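Local coordinates for serine--tRNA ligase (Pyrococcus horikoshii, PDB 2DQ0), which catalyses the ATP-dependent attachment of L-serine to tRNA(Ser), and probably also charges tRNA(Sec) with serine, at residues I57-I61 and L74-S78; E227-F232 and W380-L385; Q332-I336 and P431-W435. All blocks are in the same frame, centred on the assembly; numbering follows the deposited sequence.

Contact 1. Residues I57-I61 and L74-S78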
ATOM      1  N   ILE A  57     -44.124  23.899  38.860  1.00 64.97           N
ATOM      2  CA  ILE A  57     -45.412  23.956  38.192  1.00 63.52           C
ATOM      3  C   ILE A  57     -46.142  22.633  38.359  1.00 70.12           C
ATOM      4  O   ILE A  57     -47.370  22.593  38.364  1.00 71.24           O
ATOM      5  CB  ILE A  57     -45.244  24.274  36.685  1.00 60.17           C
ATOM      6  CG1 ILE A  57     -44.749  25.711  36.522  1.00 62.10           C
ATOM      7  CG2 ILE A  57     -46.570  24.129  35.945  1.00 49.27           C
ATOM      8  CD1 ILE A  57     -44.518  26.115  35.078  1.00 71.65           C
ATOM      9  N   ALA A  58     -45.382  21.552  38.507  1.00 77.51           N
ATOM     10  CA  ALA A  58     -45.978  20.225  38.659  1.00 79.14           C
ATOM     11  C   ALA A  58     -46.636  20.084  40.015  1.00 77.99           C
ATOM     12  O   ALA A  58     -47.826  19.808  40.091  1.00 78.40           O
ATOM     13  CB  ALA A  58     -44.926  19.129  38.468  1.00 75.75           C
ATOM     14  N   VAL A  59     -45.871  20.277  41.086  1.00 77.72           N
ATOM     15  CA  VAL A  59     -46.436  20.156  42.427  1.00 86.76           C
ATOM     16  C   VAL A  59     -47.600  21.131  42.588  1.00 90.54           C
ATOM     17  O   VAL A  59     -48.502  20.904  43.395  1.00 87.75           O
ATOM     18  CB  VAL A  59     -45.378  20.435  43.538  1.00 86.11           C
ATOM     19  CG1 VAL A  59     -44.177  19.515  43.359  1.00 84.39           C
ATOM     20  CG2 VAL A  59     -44.944  21.895  43.510  1.00 89.76           C
ATOM     21  N   GLU A  60     -47.580  22.203  41.795  1.00 92.43           N
ATOM     22  CA  GLU A  60     -48.620  23.217  41.845  1.00 94.52           C
ATOM     23  C   GLU A  60     -49.934  22.823  41.197  1.00 98.72           C
ATOM     24  O   GLU A  60     -51.000  23.203  41.677  1.00101.24           O
ATOM     25  CB  GLU A  60     -48.126  24.509  41.219  1.00 97.36           C
ATOM     26  CG  GLU A  60     -47.879  25.572  42.252  1.00105.07           C
ATOM     27  CD  GLU A  60     -49.024  25.667  43.243  1.00106.45           C
ATOM     28  OE1 GLU A  60     -50.164  25.943  42.800  1.00107.25           O
ATOM     29  OE2 GLU A  60     -48.779  25.456  44.454  1.00100.32           O
ATOM     30  N   ILE A  61     -49.865  22.087  40.095  1.00102.06           N
ATOM     31  CA  ILE A  61     -51.073  21.641  39.419  1.00101.91           C
ATOM     32  C   ILE A  61     -51.793  20.658  40.336  1.00107.01           C
ATOM     33  O   ILE A  61     -53.001  20.760  40.545  1.00107.95           O
ATOM     34  CB  ILE A  61     -50.740  20.954  38.085  1.00 95.25           C
ATOM     35  CG1 ILE A  61     -50.427  22.012  37.027  1.00 93.08           C
ATOM     36  CG2 ILE A  61     -51.889  20.067  37.653  1.00 97.56           C
ATOM     37  CD1 ILE A  61     -50.020  21.439  35.689  1.00 88.17           C
ATOM     38  N   LEU A  74     -51.459  26.606  34.101  1.00 77.70           N
ATOM     39  CA  LEU A  74     -50.256  25.880  34.489  1.00 70.97           C
ATOM     40  C   LEU A  74     -49.888  24.822  33.437  1.00 68.65           C
ATOM     41  O   LEU A  74     -48.719  24.643  33.114  1.00 61.08           O
ATOM     42  CB  LEU A  74     -50.464  25.235  35.866  1.00 65.17           C
ATOM     43  CG  LEU A  74     -50.447  26.242  37.025  1.00 67.73           C
ATOM     44  CD1 LEU A  74     -50.773  25.565  38.349  1.00 65.74           C
ATOM     45  CD2 LEU A  74     -49.072  26.889  37.104  1.00 61.77           C
ATOM     46  N   LEU A  75     -50.898  24.143  32.896  1.00 68.59           N
ATOM     47  CA  LEU A  75     -50.697  23.127  31.872  1.00 66.90           C
ATOM     48  C   LEU A  75     -50.121  23.723  30.595  1.00 67.01           C
ATOM     49  O   LEU A  75     -49.383  23.054  29.869  1.00 70.22           O
ATOM     50  CB  LEU A  75     -52.016  22.410  31.568  1.00 61.85           C
ATOM     51  CG  LEU A  75     -52.467  21.419  32.648  1.00 73.24           C
ATOM     52  CD1 LEU A  75     -53.908  20.991  32.416  1.00 71.71           C
ATOM     53  CD2 LEU A  75     -51.535  20.205  32.643  1.00 68.41           C
ATOM     54  N   ALA A  76     -50.459  24.978  30.314  1.00 67.99           N
ATOM     55  CA  ALA A  76     -49.946  25.655  29.118  1.00 68.22           C
ATOM     56  C   ALA A  76     -48.535  26.195  29.391  1.00 62.54           C
ATOM     57  O   ALA A  76     -47.691  26.250  28.488  1.00 53.40           O
ATOM     58  CB  ALA A  76     -50.879  26.795  28.700  1.00 68.32           C
ATOM     59  N   LYS A  77     -48.277  26.594  30.632  1.00 56.94           N
ATOM     60  CA  LYS A  77     -46.950  27.083  30.978  1.00 63.92           C
ATOM     61  C   LYS A  77     -46.048  25.847  30.912  1.00 65.75           C
ATOM     62  O   LYS A  77     -44.925  25.892  30.410  1.00 69.13           O
ATOM     63  CB  LYS A  77     -46.944  27.694  32.384  1.00 64.20           C
ATOM     64  CG  LYS A  77     -45.753  28.603  32.656  1.00 72.09           C
ATOM     65  CD  LYS A  77     -45.814  29.204  34.064  1.00 89.46           C
ATOM     66  CE  LYS A  77     -47.047  30.098  34.274  1.00 93.13           C
ATOM     67  NZ  LYS A  77     -47.166  30.608  35.676  1.00 85.74           N
ATOM     68  N   SER A  78     -46.570  24.727  31.401  1.00 66.18           N
ATOM     69  CA  SER A  78     -45.845  23.468  31.367  1.00 58.96           C
ATOM     70  C   SER A  78     -45.437  23.143  29.930  1.00 54.42           C
ATOM     71  O   SER A  78     -44.298  22.758  29.674  1.00 54.94           O
ATOM     72  CB  SER A  78     -46.725  22.354  31.925  1.00 52.43           C
ATOM     73  OG  SER A  78     -46.958  22.558  33.303  1.00 56.67           O
TER
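I57 and I61, a turn apart on helix 28-65, face L74 and S78, a turn apart on helix 72-103. The two short axes run antiparallel at 158°, 10.1 Å apart, within the coiled-coil arm of the N-terminal tRNA-binding extension. I61 and L74 lie alongside each other, pointing opposite ways, with I61 CG1 lying 3.4 Å from L74 CB. The end of I61 then meets L75 at about a right angle, I61 CD1 to L75 CD2 at 3.6 Å. I57 uses both its branches: CG1, anti to the carbonyl carbon (chi1 -69°), carries I57 CD1 to 3.5 Å from K77 CD, against the lysine's aliphatic run, while CG2 faces L74 CD2 and S78 OG. Serine is small enough to sit beside I57 and folds its hydroxyl back onto its own helix, S78 OG donating to L74 O at 2.7 Å from above the carbonyl plane; S78 N reaches the same oxygen from the opposite face. With an alanine here, L74 O would probably lose one of its two donors and a small gap would open beside I57 CG2. No hydrogen bond links the two segments, so their mutual attachment rests on aliphatic packing.

Contact 2. Residues E227-F232 and W380-L385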
ATOM      1  N   GLU A 227      -8.011  11.546  10.961  1.00 51.34           N
ATOM      2  CA  GLU A 227      -8.249  12.839  11.570  1.00 50.32           C
ATOM      3  C   GLU A 227      -7.930  12.784  13.058  1.00 45.03           C
ATOM      4  O   GLU A 227      -7.755  13.810  13.708  1.00 45.69           O
ATOM      5  CB  GLU A 227      -9.663  13.350  11.268  1.00 45.83           C
ATOM      6  CG  GLU A 227     -10.801  12.548  11.765  1.00 59.93           C
ATOM      7  CD  GLU A 227     -12.082  12.854  10.992  1.00 65.85           C
ATOM      8  OE1 GLU A 227     -13.124  12.235  11.318  1.00 75.58           O
ATOM      9  OE2 GLU A 227     -12.046  13.700  10.059  1.00 52.18           O
ATOM     10  N   GLY A 228      -7.776  11.575  13.577  1.00 45.62           N
ATOM     11  CA  GLY A 228      -7.445  11.443  14.977  1.00 46.73           C
ATOM     12  C   GLY A 228      -5.948  11.528  15.165  1.00 51.92           C
ATOM     13  O   GLY A 228      -5.476  11.739  16.280  1.00 49.75           O
ATOM     14  N   SER A 229      -5.200  11.413  14.068  1.00 54.79           N
ATOM     15  CA  SER A 229      -3.737  11.409  14.122  1.00 46.23           C
ATOM     16  C   SER A 229      -2.961  12.645  13.677  1.00 50.20           C
ATOM     17  O   SER A 229      -1.801  12.812  14.079  1.00 49.05           O
ATOM     18  CB  SER A 229      -3.209  10.210  13.327  1.00 50.81           C
ATOM     19  OG  SER A 229      -3.676   8.969  13.833  1.00 40.59           O
ATOM     20  N   THR A 230      -3.563  13.487  12.838  1.00 44.04           N
ATOM     21  CA  THR A 230      -2.883  14.699  12.348  1.00 47.75           C
ATOM     22  C   THR A 230      -3.853  15.825  12.119  1.00 47.30           C
ATOM     23  O   THR A 230      -5.017  15.736  12.491  1.00 46.84           O
ATOM     24  CB  THR A 230      -2.154  14.512  10.979  1.00 45.91           C
ATOM     25  OG1 THR A 230      -3.017  13.827  10.061  1.00 51.38           O
ATOM     26  CG2 THR A 230      -0.876  13.761  11.147  1.00 56.11           C
ATOM     27  N   SER A 231      -3.363  16.888  11.489  1.00 40.88           N
ATOM     28  CA  SER A 231      -4.210  18.029  11.209  1.00 50.78           C
ATOM     29  C   SER A 231      -4.904  17.798   9.876  1.00 53.08           C
ATOM     30  O   SER A 231      -4.381  17.110   8.988  1.00 54.74           O
ATOM     31  CB  SER A 231      -3.402  19.332  11.184  1.00 40.54           C
ATOM     32  OG  SER A 231      -2.418  19.310  10.181  1.00 63.53           O
ATOM     33  N   PHE A 232      -6.093  18.364   9.755  1.00 50.96           N
ATOM     34  CA  PHE A 232      -6.894  18.213   8.563  1.00 57.09           C
ATOM     35  C   PHE A 232      -6.222  18.649   7.264  1.00 58.70           C
ATOM     36  O   PHE A 232      -6.601  18.182   6.194  1.00 62.80           O
ATOM     37  CB  PHE A 232      -8.222  18.935   8.774  1.00 58.34           C
ATOM     38  CG  PHE A 232      -9.070  18.316   9.849  1.00 60.22           C
ATOM     39  CD1 PHE A 232      -9.598  17.046   9.684  1.00 66.16           C
ATOM     40  CD2 PHE A 232      -9.327  18.992  11.027  1.00 61.73           C
ATOM     41  CE1 PHE A 232     -10.367  16.464  10.680  1.00 73.42           C
ATOM     42  CE2 PHE A 232     -10.096  18.412  12.029  1.00 65.95           C
ATOM     43  CZ  PHE A 232     -10.615  17.151  11.857  1.00 63.00           C
ATOM     44  N   TRP A 380      -2.606  15.187  22.610  1.00 49.20           N
ATOM     45  CA  TRP A 380      -3.285  15.715  21.418  1.00 46.08           C
ATOM     46  C   TRP A 380      -4.037  14.668  20.609  1.00 52.23           C
ATOM     47  O   TRP A 380      -5.127  14.939  20.112  1.00 55.87           O
ATOM     48  CB  TRP A 380      -2.278  16.410  20.507  1.00 52.61           C
ATOM     49  CG  TRP A 380      -2.881  17.392  19.517  1.00 48.72           C
ATOM     50  CD1 TRP A 380      -3.192  18.690  19.755  1.00 46.53           C
ATOM     51  CD2 TRP A 380      -3.227  17.144  18.145  1.00 49.52           C
ATOM     52  NE1 TRP A 380      -3.711  19.273  18.629  1.00 53.17           N
ATOM     53  CE2 TRP A 380      -3.746  18.346  17.624  1.00 52.85           C
ATOM     54  CE3 TRP A 380      -3.151  16.022  17.310  1.00 50.70           C
ATOM     55  CZ2 TRP A 380      -4.192  18.466  16.300  1.00 55.42           C
ATOM     56  CZ3 TRP A 380      -3.594  16.137  15.994  1.00 58.03           C
ATOM     57  CH2 TRP A 380      -4.108  17.355  15.503  1.00 54.28           C
ATOM     58  N   GLN A 381      -3.446  13.484  20.454  1.00 47.73           N
ATOM     59  CA  GLN A 381      -4.085  12.417  19.697  1.00 48.35           C
ATOM     60  C   GLN A 381      -5.061  11.701  20.605  1.00 49.57           C
ATOM     61  O   GLN A 381      -6.192  11.386  20.200  1.00 47.90           O
ATOM     62  CB  GLN A 381      -3.038  11.429  19.157  1.00 46.67           C
ATOM     63  CG  GLN A 381      -1.981  12.096  18.298  1.00 39.35           C
ATOM     64  CD  GLN A 381      -1.041  11.116  17.657  1.00 47.59           C
ATOM     65  OE1 GLN A 381      -0.400  10.304  18.332  1.00 50.77           O
ATOM     66  NE2 GLN A 381      -0.940  11.188  16.339  1.00 52.31           N
ATOM     67  N   ALA A 382      -4.617  11.454  21.835  1.00 48.66           N
ATOM     68  CA  ALA A 382      -5.440  10.785  22.836  1.00 47.22           C
ATOM     69  C   ALA A 382      -6.789  11.466  22.988  1.00 48.75           C
ATOM     70  O   ALA A 382      -7.820  10.803  23.055  1.00 51.66           O
ATOM     71  CB  ALA A 382      -4.730  10.762  24.172  1.00 41.05           C
ATOM     72  N   ARG A 383      -6.796  12.789  23.026  1.00 50.05           N
ATOM     73  CA  ARG A 383      -8.058  13.496  23.192  1.00 56.40           C
ATOM     74  C   ARG A 383      -8.949  13.344  21.964  1.00 55.51           C
ATOM     75  O   ARG A 383     -10.163  13.434  22.076  1.00 61.18           O
ATOM     76  CB  ARG A 383      -7.791  14.971  23.493  1.00 62.58           C
ATOM     77  CG  ARG A 383      -8.902  15.694  24.250  1.00 71.71           C
ATOM     78  CD  ARG A 383      -8.419  17.066  24.743  1.00 74.06           C
ATOM     79  NE  ARG A 383      -7.432  16.970  25.825  1.00 65.35           N
ATOM     80  CZ  ARG A 383      -7.743  16.906  27.121  1.00 76.54           C
ATOM     81  NH1 ARG A 383      -6.780  16.823  28.031  1.00 69.23           N
ATOM     82  NH2 ARG A 383      -9.017  16.932  27.521  1.00 66.77           N
ATOM     83  N   ARG A 384      -8.354  13.094  20.798  1.00 52.15           N
ATOM     84  CA  ARG A 384      -9.133  12.937  19.567  1.00 50.36           C
ATOM     85  C   ARG A 384      -9.639  11.524  19.416  1.00 46.08           C
ATOM     86  O   ARG A 384     -10.792  11.299  19.087  1.00 44.31           O
ATOM     87  CB  ARG A 384      -8.293  13.282  18.329  1.00 51.27           C
ATOM     88  CG  ARG A 384      -7.967  14.755  18.172  1.00 52.61           C
ATOM     89  CD  ARG A 384      -6.637  14.969  17.440  1.00 56.18           C
ATOM     90  NE  ARG A 384      -6.813  15.286  16.026  1.00 49.33           N
ATOM     91  CZ  ARG A 384      -7.145  16.484  15.560  1.00 48.28           C
ATOM     92  NH1 ARG A 384      -7.289  16.663  14.250  1.00 53.94           N
ATOM     93  NH2 ARG A 384      -7.316  17.504  16.394  1.00 45.16           N
ATOM     94  N   LEU A 385      -8.764  10.564  19.656  1.00 51.12           N
ATOM     95  CA  LEU A 385      -9.125   9.164  19.518  1.00 53.54           C
ATOM     96  C   LEU A 385      -9.758   8.569  20.773  1.00 55.22           C
ATOM     97  O   LEU A 385     -10.094   7.385  20.801  1.00 49.58           O
ATOM     98  CB  LEU A 385      -7.883   8.370  19.128  1.00 54.31           C
ATOM     99  CG  LEU A 385      -7.297   8.871  17.812  1.00 54.42           C
ATOM    100  CD1 LEU A 385      -5.944   8.207  17.531  1.00 48.22           C
ATOM    101  CD2 LEU A 385      -8.316   8.600  16.708  1.00 50.05           C
TER
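G228 and R384 bring their CA atoms to 5.1 Å of each other, and S229 and Q381 theirs to 5.7 Å, as the loop between helices 223-227 and 234-237 passes the short, weakly bonded helix 382-385. This is a buried part of the class II aminoacyl-tRNA synthetase fold. R384, bent at chi3 (99°), turns its guanidinium side-on, with NE and NH1 both donating to E227 O, the carbonyl oxygen at the end of helix 223-227. R384 NE is 2.9 Å from E227 O, with an N-H...O angle of 135°; both donors lie in the carbonyl plane, while the oxygen is tilted from the guanidinium plane. Arginine suits the place because its several N-H groups serve more than one carbonyl: NH2 goes to W104 O. W380 CH2 lies over one face of the guanidinium, and the F232 ring offers a face to R384 NH1, F232 CE2 being 4.0 Å from it. Q381 reaches out with an extended chain, and Q381 NE2 meets a lone pair of S229 O at 2.9 Å, the oxygen lying in the amide plane. NE2 also hydrogen-bonds to OE2 of E254, predicted to bind serine, and OE1 is hydrogen-bonded to T402 OG1, so the amide ties the loop to the surroundings of the active site. G228 has no side chain, and L385 CD2 comes to 3.4 Å from G228 CA. At the edge of the indole, in the ring plane, W380 CH2 stands 3.5 Å from T230 O.

Contact 3. Residues Q332-I336 and P431-W435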
ATOM      1  N   GLN A 332      24.172   5.152  14.312  1.00 43.33           N
ATOM      2  CA  GLN A 332      25.565   5.026  14.725  1.00 47.93           C
ATOM      3  C   GLN A 332      26.069   3.640  14.284  1.00 45.07           C
ATOM      4  O   GLN A 332      27.168   3.530  13.725  1.00 49.77           O
ATOM      5  CB  GLN A 332      25.713   5.210  16.229  1.00 46.00           C
ATOM      6  CG  GLN A 332      25.411   6.621  16.669  1.00 54.27           C
ATOM      7  CD  GLN A 332      25.438   6.783  18.169  1.00 50.09           C
ATOM      8  OE1 GLN A 332      25.083   7.836  18.696  1.00 60.80           O
ATOM      9  NE2 GLN A 332      25.863   5.747  18.864  1.00 48.51           N
ATOM     10  N   GLU A 333      25.272   2.589  14.488  1.00 38.42           N
ATOM     11  CA  GLU A 333      25.709   1.257  14.050  1.00 45.96           C
ATOM     12  C   GLU A 333      25.863   1.227  12.517  1.00 50.44           C
ATOM     13  O   GLU A 333      26.738   0.546  11.967  1.00 54.28           O
ATOM     14  CB  GLU A 333      24.724   0.178  14.518  1.00 48.08           C
ATOM     15  CG  GLU A 333      24.585   0.111  16.052  1.00 65.66           C
ATOM     16  CD  GLU A 333      24.177  -1.267  16.582  1.00 65.19           C
ATOM     17  OE1 GLU A 333      22.999  -1.450  16.973  1.00 62.42           O
ATOM     18  OE2 GLU A 333      25.048  -2.164  16.604  1.00 65.71           O
ATOM     19  N   LEU A 334      25.001   1.978  11.836  1.00 53.57           N
ATOM     20  CA  LEU A 334      25.017   2.084  10.387  1.00 50.90           C
ATOM     21  C   LEU A 334      26.188   2.982   9.959  1.00 54.14           C
ATOM     22  O   LEU A 334      26.418   3.200   8.763  1.00 49.04           O
ATOM     23  CB  LEU A 334      23.688   2.678   9.915  1.00 45.75           C
ATOM     24  CG  LEU A 334      22.686   1.762   9.216  1.00 43.26           C
ATOM     25  CD1 LEU A 334      23.018   0.341   9.476  1.00 37.02           C
ATOM     26  CD2 LEU A 334      21.286   2.086   9.665  1.00 35.55           C
ATOM     27  N   GLU A 335      26.915   3.496  10.955  1.00 53.45           N
ATOM     28  CA  GLU A 335      28.075   4.360  10.738  1.00 51.59           C
ATOM     29  C   GLU A 335      27.707   5.580   9.887  1.00 51.24           C
ATOM     30  O   GLU A 335      28.383   5.900   8.897  1.00 47.71           O
ATOM     31  CB  GLU A 335      29.203   3.575  10.051  1.00 53.29           C
ATOM     32  CG  GLU A 335      29.643   2.292  10.756  1.00 62.63           C
ATOM     33  CD  GLU A 335      30.647   1.479   9.936  1.00 77.73           C
ATOM     34  OE1 GLU A 335      30.663   0.225  10.045  1.00 79.63           O
ATOM     35  OE2 GLU A 335      31.430   2.097   9.177  1.00 86.56           O
ATOM     36  N   ILE A 336      26.633   6.260  10.277  1.00 44.28           N
ATOM     37  CA  ILE A 336      26.195   7.440   9.541  1.00 44.91           C
ATOM     38  C   ILE A 336      26.314   8.696  10.395  1.00 45.67           C
ATOM     39  O   ILE A 336      25.563   8.884  11.357  1.00 45.51           O
ATOM     40  CB  ILE A 336      24.727   7.309   9.048  1.00 44.61           C
ATOM     41  CG1 ILE A 336      24.577   6.067   8.157  1.00 47.14           C
ATOM     42  CG2 ILE A 336      24.343   8.554   8.236  1.00 42.92           C
ATOM     43  CD1 ILE A 336      25.371   6.128   6.832  1.00 44.26           C
ATOM     44  N   PRO A 431      27.714  -1.159   5.948  1.00 46.19           N
ATOM     45  CA  PRO A 431      28.053  -1.251   7.377  1.00 46.11           C
ATOM     46  C   PRO A 431      28.047  -2.688   7.893  1.00 51.34           C
ATOM     47  O   PRO A 431      27.088  -3.422   7.666  1.00 49.16           O
ATOM     48  CB  PRO A 431      26.965  -0.419   8.052  1.00 49.48           C
ATOM     49  CG  PRO A 431      26.571   0.573   6.995  1.00 58.19           C
ATOM     50  CD  PRO A 431      26.594  -0.223   5.721  1.00 41.96           C
ATOM     51  N   LYS A 432      29.098  -3.067   8.616  1.00 51.10           N
ATOM     52  CA  LYS A 432      29.236  -4.423   9.164  1.00 60.05           C
ATOM     53  C   LYS A 432      27.977  -4.945   9.890  1.00 51.31           C
ATOM     54  O   LYS A 432      27.615  -6.102   9.759  1.00 43.17           O
ATOM     55  CB  LYS A 432      30.463  -4.485  10.106  1.00 59.33           C
ATOM     56  CG  LYS A 432      31.723  -3.842   9.482  1.00 86.46           C
ATOM     57  CD  LYS A 432      32.870  -3.605  10.488  1.00 88.66           C
ATOM     58  CE  LYS A 432      33.966  -2.656   9.934  1.00 78.62           C
ATOM     59  NZ  LYS A 432      34.801  -3.231   8.841  1.00 70.15           N
ATOM     60  N   VAL A 433      27.312  -4.086  10.641  1.00 45.14           N
ATOM     61  CA  VAL A 433      26.125  -4.491  11.368  1.00 51.92           C
ATOM     62  C   VAL A 433      25.064  -5.127  10.477  1.00 56.78           C
ATOM     63  O   VAL A 433      24.287  -5.952  10.958  1.00 58.44           O
ATOM     64  CB  VAL A 433      25.455  -3.297  12.077  1.00 52.95           C
ATOM     65  CG1 VAL A 433      24.553  -3.803  13.193  1.00 35.63           C
ATOM     66  CG2 VAL A 433      26.510  -2.346  12.600  1.00 70.52           C
ATOM     67  N   LEU A 434      25.017  -4.742   9.201  1.00 49.34           N
ATOM     68  CA  LEU A 434      24.014  -5.293   8.282  1.00 48.29           C
ATOM     69  C   LEU A 434      24.440  -6.554   7.534  1.00 48.04           C
ATOM     70  O   LEU A 434      23.602  -7.221   6.921  1.00 57.07           O
ATOM     71  CB  LEU A 434      23.564  -4.237   7.253  1.00 38.38           C
ATOM     72  CG  LEU A 434      22.958  -2.937   7.787  1.00 35.86           C
ATOM     73  CD1 LEU A 434      22.758  -1.943   6.684  1.00 37.54           C
ATOM     74  CD2 LEU A 434      21.649  -3.243   8.481  1.00 41.94           C
ATOM     75  N   TRP A 435      25.725  -6.891   7.579  1.00 49.39           N
ATOM     76  CA  TRP A 435      26.228  -8.081   6.877  1.00 50.48           C
ATOM     77  C   TRP A 435      25.434  -9.367   7.177  1.00 53.32           C
ATOM     78  O   TRP A 435      25.233 -10.205   6.289  1.00 46.64           O
ATOM     79  CB  TRP A 435      27.701  -8.321   7.210  1.00 49.93           C
ATOM     80  CG  TRP A 435      28.659  -7.261   6.740  1.00 63.63           C
ATOM     81  CD1 TRP A 435      28.370  -6.151   6.000  1.00 69.61           C
ATOM     82  CD2 TRP A 435      30.067  -7.225   6.977  1.00 64.53           C
ATOM     83  NE1 TRP A 435      29.510  -5.426   5.759  1.00 63.74           N
ATOM     84  CE2 TRP A 435      30.568  -6.062   6.347  1.00 68.18           C
ATOM     85  CE3 TRP A 435      30.955  -8.062   7.663  1.00 56.26           C
ATOM     86  CZ2 TRP A 435      31.921  -5.717   6.381  1.00 71.02           C
ATOM     87  CZ3 TRP A 435      32.297  -7.719   7.700  1.00 67.26           C
ATOM     88  CH2 TRP A 435      32.770  -6.555   7.062  1.00 70.67           C
TER
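L334, V433 and P431 give up the most surface here, where the end of helix 316-333 meets the turn leading into helix 435-438. L334 crosses L434 at about a right angle, L334 CD1 being 3.6 Å from L434 CD1, a branched apolar end that fits a buried seam. On its backbone side, L334 O has P431 CG at 3.2 Å; this carbonyl is hydrogen-bonded to H421 NE2, so the proline supplies a compact apolar ring beside an oxygen already served. V433 packs against E333 in the last helical turn: CG1 is anti to the backbone N (chi1 -160°), which leaves CG2 to face the glutamate, and V433 CG2 lies 3.6 Å from E333 CB. The valine's two methyls thus cover the stem of E333, whose carboxylate forms a salt bridge with R206. E335 follows with positive phi (56°) in a Schellman motif that ends the helix and turns the chain past P431. L434 N bonds back to P431 O at 2.9 Å, bringing V433 and L434 round together. Helix 190-209 lies beside this seam, with L199 against L334 and F202 against V433 and L434, while I417 of helix 410-420 touches both leucines; from I336 the chain enters strand 338-342.

Contact 1 closes within the N-terminal arm, before either of the others opens. Its centre lies about 47 Å from that of contact 2 and about 82 Å from that of contact 3, on the opposite side of the chain's centre from the latter. The centres of contacts 2 and 3 are about 36 Å apart, and the two interleave along the sequence, in the order 227-232, 332-336, 380-385, 431-435, so the catalytic core is woven rather than built in series. Each leads into a strand of the large mixed sheet: strand 387-390 follows the helix of contact 2, and strand 338-342 follows the first segment of contact 3. The protein thus combines a long, locally folded tRNA-binding arm with a core closed by distant chain segments.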